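Toll-like receptor 6, Variable lymphocyte receptor B (Mus musculus, PDB 3A79) pairs through its Toll-like receptor 6 part with Toll-like receptor 2 to recognise diacyl lipopeptides such as Pam2CSK4 in innate immunity. Local coordinates at residues B[499-505]-B[529-533]. Numbering follows the deposited sequence.
Sequences LQYIWLH and VVRNS
R531 lays its guanidinium flat over the ring of Y501, CZ 3.8 Å from the ring centroid and the planes 21° apart, a cation-pi stack. The m, m, t chain of R531 turns back along the strand so that R531 NH1 also reaches Q500 O in a weak hydrogen bond of 3.3 Å, while R531 CB sits over the five-membered ring of W503, 3.8 Å from that centroid; Y501 and W503 are both m at chi1. The backbones are weakly bonded strands only at 502-503 and 530-531, which pair in parallel; the flanking residues are loop or turn. I502 is in register with V530, CA to CA 5.1 Å; R531 N donates to I502 O at 3.1 Å, and I502 N makes a weak bond to V529 O at 3.2 Å. I502 and V530 point to the face opposite W503 and R531; I502 CG2 packs 3.5 Å from V529 CG1, and V530 touches I523 of helix 513-525. Farther along, W503 NE1 bonds weakly to N532 O (2.9 Å), and S533 CB lies 3.7 Å from the centroid of the H505 ring. Q500, Y501 and W503 hydrogen-bond through their backbones to Q476 and L478 of the neighbouring repeat. In what is probably the fused lymphocyte receptor portion, strand 502-503, helix 513-525 and strand 530-531 form a beta-alpha-beta unit closing the leucine-rich repeat solenoid as its C-terminal cap.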
loop_
_atom_site.group_PDB
_atom_site.type_symbol
_atom_site.label_atom_id
_atom_site.label_comp_id
_atom_site.label_asym_id
_atom_site.label_seq_id
_atom_site.Cartn_x
_atom_site.Cartn_y
_atom_site.Cartn_z
ATOM N N LEU B 499 17.116 20.863 20.256
ATOM C CA LEU B 499 17.603 20.401 18.958
ATOM C C LEU B 499 19.133 20.279 18.920
ATOM O O LEU B 499 19.835 21.092 19.519
ATOM C CB LEU B 499 17.120 21.367 17.872
ATOM C CG LEU B 499 17.350 21.019 16.405
ATOM C CD1 LEU B 499 16.958 19.588 16.112
ATOM C CD2 LEU B 499 16.544 21.966 15.557
ATOM N N GLN B 500 19.642 19.267 18.219
ATOM C CA GLN B 500 21.088 19.050 18.105
ATOM C C GLN B 500 21.454 18.382 16.786
ATOM O O GLN B 500 22.608 18.404 16.347
ATOM C CB GLN B 500 21.588 18.166 19.240
ATOM C CG GLN B 500 21.170 18.611 20.611
ATOM C CD GLN B 500 21.638 17.641 21.656
ATOM O OE1 GLN B 500 22.493 16.794 21.379
ATOM N NE2 GLN B 500 21.082 17.747 22.867
ATOM N N TYR B 501 20.460 17.751 16.179
ATOM C CA TYR B 501 20.631 17.096 14.902
ATOM C C TYR B 501 19.477 17.538 14.039
ATOM O O TYR B 501 18.353 17.680 14.518
ATOM C CB TYR B 501 20.615 15.585 15.078
ATOM C CG TYR B 501 21.829 15.057 15.800
ATOM C CD1 TYR B 501 22.135 15.479 17.088
ATOM C CD2 TYR B 501 22.674 14.134 15.194
ATOM C CE1 TYR B 501 23.246 15.003 17.752
ATOM C CE2 TYR B 501 23.789 13.647 15.850
ATOM C CZ TYR B 501 24.069 14.086 17.130
ATOM O OH TYR B 501 25.179 13.605 17.786
ATOM N N ILE B 502 19.757 17.786 12.769
ATOM C CA ILE B 502 18.725 18.229 11.851
ATOM C C ILE B 502 19.181 17.982 10.437
ATOM O O ILE B 502 20.243 18.438 10.033
ATOM C CB ILE B 502 18.369 19.717 12.051
ATOM C CG1 ILE B 502 17.305 20.152 11.047
ATOM C CG2 ILE B 502 19.606 20.594 11.932
ATOM C CD1 ILE B 502 16.527 21.360 11.495
ATOM N N TRP B 503 18.382 17.227 9.696
ATOM C CA TRP B 503 18.695 16.923 8.311
ATOM C C TRP B 503 17.870 17.818 7.395
ATOM O O TRP B 503 16.667 17.606 7.226
ATOM C CB TRP B 503 18.424 15.449 8.010
ATOM C CG TRP B 503 19.488 14.516 8.508
ATOM C CD1 TRP B 503 20.455 13.909 7.762
ATOM C CD2 TRP B 503 19.685 14.074 9.858
ATOM N NE1 TRP B 503 21.246 13.120 8.563
ATOM C CE2 TRP B 503 20.794 13.202 9.854
ATOM C CE3 TRP B 503 19.031 14.329 11.070
ATOM C CZ2 TRP B 503 21.267 12.588 11.014
ATOM C CZ3 TRP B 503 19.502 13.726 12.217
ATOM C CH2 TRP B 503 20.609 12.863 12.183
ATOM N N LEU B 504 18.517 18.823 6.812
ATOM C CA LEU B 504 17.808 19.779 5.976
ATOM C C LEU B 504 17.975 19.497 4.488
ATOM O O LEU B 504 17.251 20.063 3.665
ATOM C CB LEU B 504 18.229 21.211 6.310
ATOM C CG LEU B 504 17.551 21.814 7.542
ATOM C CD1 LEU B 504 18.273 23.067 8.012
ATOM C CD2 LEU B 504 16.098 22.117 7.242
ATOM N N HIS B 505 18.901 18.600 4.150
ATOM C CA HIS B 505 19.266 18.363 2.748
ATOM C C HIS B 505 18.114 17.950 1.824
ATOM O O HIS B 505 16.972 17.827 2.251
ATOM C CB HIS B 505 20.445 17.387 2.628
ATOM C CG HIS B 505 20.120 15.976 3.008
ATOM N ND1 HIS B 505 20.246 15.503 4.295
ATOM C CD2 HIS B 505 19.697 14.927 2.261
ATOM C CE1 HIS B 505 19.903 14.226 4.330
ATOM N NE2 HIS B 505 19.566 13.854 3.109
ATOM N N VAL B 529 25.060 21.709 14.020
ATOM C CA VAL B 529 23.765 21.047 14.196
ATOM C C VAL B 529 23.279 20.333 12.928
ATOM O O VAL B 529 22.603 19.307 13.006
ATOM C CB VAL B 529 22.683 22.051 14.693
ATOM C CG1 VAL B 529 21.327 21.373 14.837
ATOM C CG2 VAL B 529 23.109 22.685 16.015
ATOM N N VAL B 530 23.642 20.870 11.766
ATOM C CA VAL B 530 23.180 20.347 10.479
ATOM C C VAL B 530 23.981 19.134 9.979
ATOM O O VAL B 530 25.191 19.224 9.757
ATOM C CB VAL B 530 23.228 21.444 9.397
ATOM C CG1 VAL B 530 22.445 21.012 8.156
ATOM C CG2 VAL B 530 22.698 22.757 9.959
ATOM N N ARG B 531 23.300 18.006 9.787
ATOM C CA ARG B 531 23.951 16.788 9.321
ATOM C C ARG B 531 23.684 16.578 7.842
ATOM O O ARG B 531 22.791 17.205 7.278
ATOM C CB ARG B 531 23.449 15.576 10.112
ATOM C CG ARG B 531 23.832 15.569 11.595
ATOM C CD ARG B 531 25.288 15.965 11.787
ATOM N NE ARG B 531 25.863 15.467 13.035
ATOM C CZ ARG B 531 25.663 16.017 14.232
ATOM N NH1 ARG B 531 24.876 17.081 14.362
ATOM N NH2 ARG B 531 26.243 15.491 15.307
ATOM N N ASN B 532 24.453 15.694 7.213
ATOM C CA ASN B 532 24.223 15.354 5.807
ATOM C C ASN B 532 23.576 13.975 5.597
ATOM O O ASN B 532 23.296 13.250 6.559
ATOM C CB ASN B 532 25.512 15.493 4.974
ATOM C CG ASN B 532 26.515 14.363 5.222
ATOM O OD1 ASN B 532 26.788 13.993 6.365
ATOM N ND2 ASN B 532 27.085 13.828 4.141
ATOM N N SER B 533 23.344 13.626 4.332
ATOM C CA SER B 533 22.715 12.356 3.961
ATOM C C SER B 533 23.545 11.133 4.374
ATOM O O SER B 533 23.163 9.992 4.110
ATOM C CB SER B 533 22.441 12.327 2.451
ATOM O OG SER B 533 21.814 11.117 2.064
#